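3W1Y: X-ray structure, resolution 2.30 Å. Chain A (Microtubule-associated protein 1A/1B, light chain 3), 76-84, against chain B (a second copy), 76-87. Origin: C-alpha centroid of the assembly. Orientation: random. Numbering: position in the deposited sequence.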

# COMPACT_ATOMS: atom_id res chain seq x y z
N ALA A 76 -3.38 -8.77 -12.94
CA ALA A 76 -3.02 -7.64 -12.07
C ALA A 76 -2.70 -8.13 -10.66
O ALA A 76 -3.30 -9.07 -10.17
N THR A 77 -1.75 -7.49 -9.99
CA THR A 77 -1.46 -7.82 -8.59
C THR A 77 -2.30 -6.99 -7.61
O THR A 77 -2.91 -5.99 -7.99
N VAL A 78 -2.31 -7.42 -6.33
CA VAL A 78 -2.89 -6.65 -5.25
C VAL A 78 -2.34 -5.22 -5.22
O VAL A 78 -3.10 -4.27 -5.06
N MET A 79 -1.04 -5.06 -5.40
CA MET A 79 -0.43 -3.74 -5.42
C MET A 79 -1.03 -2.83 -6.51
O MET A 79 -1.29 -1.65 -6.27
N GLU A 80 -1.22 -3.38 -7.70
CA GLU A 80 -1.79 -2.61 -8.81
C GLU A 80 -3.21 -2.15 -8.49
O GLU A 80 -3.55 -0.99 -8.73
N PHE A 81 -4.01 -3.06 -7.95
CA PHE A 81 -5.32 -2.71 -7.42
C PHE A 81 -5.25 -1.58 -6.41
O PHE A 81 -6.00 -0.62 -6.50
N MET A 82 -4.34 -1.70 -5.46
CA MET A 82 -4.20 -0.68 -4.43
C MET A 82 -3.80 0.68 -4.99
O MET A 82 -4.28 1.71 -4.51
N MET A 83 -2.94 0.68 -6.00
CA MET A 83 -2.59 1.91 -6.71
C MET A 83 -3.77 2.46 -7.49
O MET A 83 -3.97 3.65 -7.47
N ALA A 84 -4.56 1.61 -8.15
CA ALA A 84 -5.80 2.08 -8.78
C ALA A 84 -6.79 2.74 -7.77
O ALA A 84 -7.41 3.77 -8.07
N ALA B 76 7.70 6.13 -2.26
CA ALA B 76 7.33 4.97 -3.07
C ALA B 76 8.25 3.79 -2.79
O ALA B 76 9.40 3.97 -2.42
N THR B 77 7.73 2.58 -2.93
CA THR B 77 8.55 1.36 -2.79
C THR B 77 9.02 0.88 -4.16
O THR B 77 8.59 1.39 -5.19
N VAL B 78 9.94 -0.10 -4.13
CA VAL B 78 10.48 -0.71 -5.35
C VAL B 78 9.33 -1.33 -6.14
O VAL B 78 9.24 -1.19 -7.37
N MET B 79 8.46 -2.03 -5.42
CA MET B 79 7.25 -2.61 -5.99
C MET B 79 6.36 -1.59 -6.70
O MET B 79 5.97 -1.80 -7.85
N GLU B 80 6.04 -0.49 -6.03
CA GLU B 80 5.25 0.58 -6.66
C GLU B 80 5.90 1.09 -7.92
O GLU B 80 5.24 1.18 -8.96
N PHE B 81 7.19 1.41 -7.83
CA PHE B 81 8.00 1.79 -8.99
C PHE B 81 7.96 0.76 -10.12
O PHE B 81 7.73 1.15 -11.26
N MET B 82 8.18 -0.52 -9.83
CA MET B 82 8.02 -1.58 -10.87
C MET B 82 6.62 -1.61 -11.53
O MET B 82 6.51 -1.88 -12.72
N MET B 83 5.58 -1.37 -10.74
CA MET B 83 4.22 -1.37 -11.26
C MET B 83 3.93 -0.14 -12.13
O MET B 83 3.30 -0.25 -13.20
N ALA B 84 4.39 1.03 -11.67
CA ALA B 84 4.35 2.26 -12.47
C ALA B 84 5.11 2.09 -13.78
O ALA B 84 4.60 2.44 -14.84
N LEU B 85 6.31 1.53 -13.70
CA LEU B 85 7.15 1.27 -14.87
C LEU B 85 6.51 0.30 -15.85
O LEU B 85 6.71 0.40 -17.06
N ARG B 86 5.74 -0.64 -15.32
CA ARG B 86 5.03 -1.63 -16.14
C ARG B 86 4.00 -0.97 -17.06
O ARG B 86 4.00 -1.22 -18.27
N GLN B 87 3.13 -0.13 -16.47
CA GLN B 87 2.18 0.71 -17.22
C GLN B 87 2.87 1.56 -18.27
O GLN B 87 2.48 1.59 -19.43

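The start of the same helix, from two copies of the protein, meets here. The helix axes cross at 79° and come within 10.1 Å. No direct hydrogen bond joins the stretches. Methionines do most of the packing, and a water adds a polar link.

T77(B) sits at the N-cap of its helix with chi1 p and its CB toward chain A. T77(B) OG1 accepts a weak bond from E80(B) N (3.3 Å) and donates to E80(B) OE2 (3.2 Å). T77(B) OG1 lies 4.3 Å from M79(A) CE. V78(B) is out of reach.

M79(B) points sideways, with chi1 t and chi2 p. M79(B) CG packs against M79(A) CE at 3.6 Å. M79(A) itself points toward chain B, with rotamer t, p, p, and is buried.

E80(B) also points sideways, with chi1 m and chi2 t. Its carboxylate turns back to its own helix start, where T77(B) N makes a weak bond to E80(B) OE2 (3.1 Å). The aliphatic part is left to pack: E80(B) CG lies 4.0 Å from M79(A) SD, and E80(B) CB lies 4.0 Å from M83(A) CE. That methyl also approaches the backbone, with M83(A) CE 3.5 Å from E80(B) O.

F81(B) points away and M82(B) is out of reach. M83(B) points toward chain A and has the largest covered area in the contact. Its chi1 and chi2 are m, and chi3 is off the wells at -22°. M83(B) CG meets M79(A) CG at 4.0 Å, and M83(B) CB meets M83(A) SD at 3.6 Å. M83(A) points toward chain B, with rotamer m, t, p. M83(B) SD lies 3.8 Å from T77(A) OG1. M83(B) CE comes very close to E80(A) OE1, at 2.9 Å.

E80(A) starts sideways, with chi1 m and chi2 t, but its end comes nearer. Its two oxygens have different partners. E80(A) OE2 accepts from T77(A) N at 2.9 Å and from T77(A) OG1 at 3.2 Å. E80(A) OE1 accepts from water 1 at 2.6 Å. The same water donates to M83(B) O at 2.9 Å, so it bridges the two chains.

A84(B) is only slightly covered; A84(B) N lies 4.3 Å from M83(A) CE. L85(B) is out of reach. R86(B) points toward chain A, with its first three chi angles t. R86(B) CD lies 3.8 Å from E80(A) OE1. R86(B) NE is 4.4 Å from E80(A) OE1. The oxygen lies well out of the guanidinium plane, so the charges are merely near each other.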

# COMPACT_ATOMS: atom_id res chain seq x y z
CB ALA A 76 -4.16 -6.59 -12.02
CB THR A 77 -0.02 -7.56 -8.26
OG1 THR A 77 0.25 -6.20 -8.56
CG2 THR A 77 0.88 -8.46 -9.10
CB VAL A 78 -2.71 -7.36 -3.88
CG1 VAL A 78 -3.02 -6.43 -2.74
CG2 VAL A 78 -3.62 -8.56 -3.78
CB MET A 79 1.11 -3.86 -5.55
CG MET A 79 1.85 -2.51 -5.61
SD MET A 79 1.65 -1.60 -4.04
CE MET A 79 2.97 -2.38 -3.11
CB GLU A 80 -1.76 -3.42 -10.13
CG GLU A 80 -0.42 -3.29 -10.84
CD GLU A 80 -0.20 -4.34 -11.95
OE1 GLU A 80 0.13 -3.92 -13.09
OE2 GLU A 80 -0.31 -5.56 -11.69
CB PHE A 81 -5.99 -3.95 -6.80
CG PHE A 81 -7.20 -3.64 -5.97
CD1 PHE A 81 -8.24 -2.89 -6.46
CD2 PHE A 81 -7.30 -4.13 -4.67
CE1 PHE A 81 -9.33 -2.60 -5.69
CE2 PHE A 81 -8.42 -3.85 -3.89
CZ PHE A 81 -9.42 -3.09 -4.40
CB MET A 82 -3.20 -1.12 -3.38
CG MET A 82 -3.78 -1.97 -2.28
SD MET A 82 -2.37 -2.70 -1.46
CE MET A 82 -1.81 -1.30 -0.49
CB MET A 83 -1.38 1.74 -7.63
CG MET A 83 -0.14 1.28 -6.86
SD MET A 83 1.12 0.66 -8.00
CE MET A 83 2.01 2.22 -8.33
CB ALA A 84 -6.47 0.96 -9.56
CB ALA B 76 7.34 5.32 -4.56
CB THR B 77 7.79 0.23 -2.07
OG1 THR B 77 6.59 -0.08 -2.81
CG2 THR B 77 7.44 0.64 -0.62
CB VAL B 78 11.58 -1.80 -5.01
CG1 VAL B 78 11.90 -2.68 -6.21
CG2 VAL B 78 12.87 -1.14 -4.45
CB MET B 79 6.48 -3.34 -4.90
CG MET B 79 5.22 -4.00 -5.39
SD MET B 79 5.57 -5.39 -6.46
CE MET B 79 4.27 -6.47 -5.84
CB GLU B 80 5.05 1.75 -5.71
CG GLU B 80 4.19 1.42 -4.52
CD GLU B 80 4.15 2.58 -3.55
OE1 GLU B 80 3.64 3.65 -3.96
OE2 GLU B 80 4.66 2.44 -2.41
CB PHE B 81 9.44 2.10 -8.59
CG PHE B 81 10.37 2.34 -9.75
CD1 PHE B 81 10.10 3.32 -10.71
CD2 PHE B 81 11.55 1.58 -9.88
CE1 PHE B 81 10.97 3.55 -11.80
CE2 PHE B 81 12.44 1.81 -10.96
CZ PHE B 81 12.15 2.79 -11.91
CB MET B 82 8.34 -2.98 -10.33
CG MET B 82 9.78 -3.20 -9.89
SD MET B 82 10.04 -4.84 -9.19
CE MET B 82 9.36 -4.72 -7.57
CB MET B 83 3.19 -1.47 -10.12
CG MET B 83 3.06 -2.84 -9.40
SD MET B 83 3.19 -4.43 -10.29
CE MET B 83 2.84 -4.01 -11.98
CB ALA B 84 4.92 3.44 -11.68
CB LEU B 85 8.53 0.76 -14.42
CG LEU B 85 9.70 0.73 -15.41
CD1 LEU B 85 10.13 2.14 -15.82
CD2 LEU B 85 10.88 -0.05 -14.81
CB ARG B 86 4.37 -2.69 -15.26
CG ARG B 86 4.22 -4.03 -15.95
CD ARG B 86 3.11 -4.86 -15.31
NE ARG B 86 2.53 -5.82 -16.25
CZ ARG B 86 1.66 -5.51 -17.21
NH1 ARG B 86 1.25 -4.25 -17.38
NH2 ARG B 86 1.20 -6.45 -18.01
CB GLN B 87 1.45 1.66 -16.27
CG GLN B 87 0.39 1.03 -15.40
CD GLN B 87 -0.41 2.08 -14.63
OE1 GLN B 87 0.06 3.21 -14.42
NE2 GLN B 87 -1.62 1.71 -14.21
O HOH W 1 0.79 -1.55 -13.87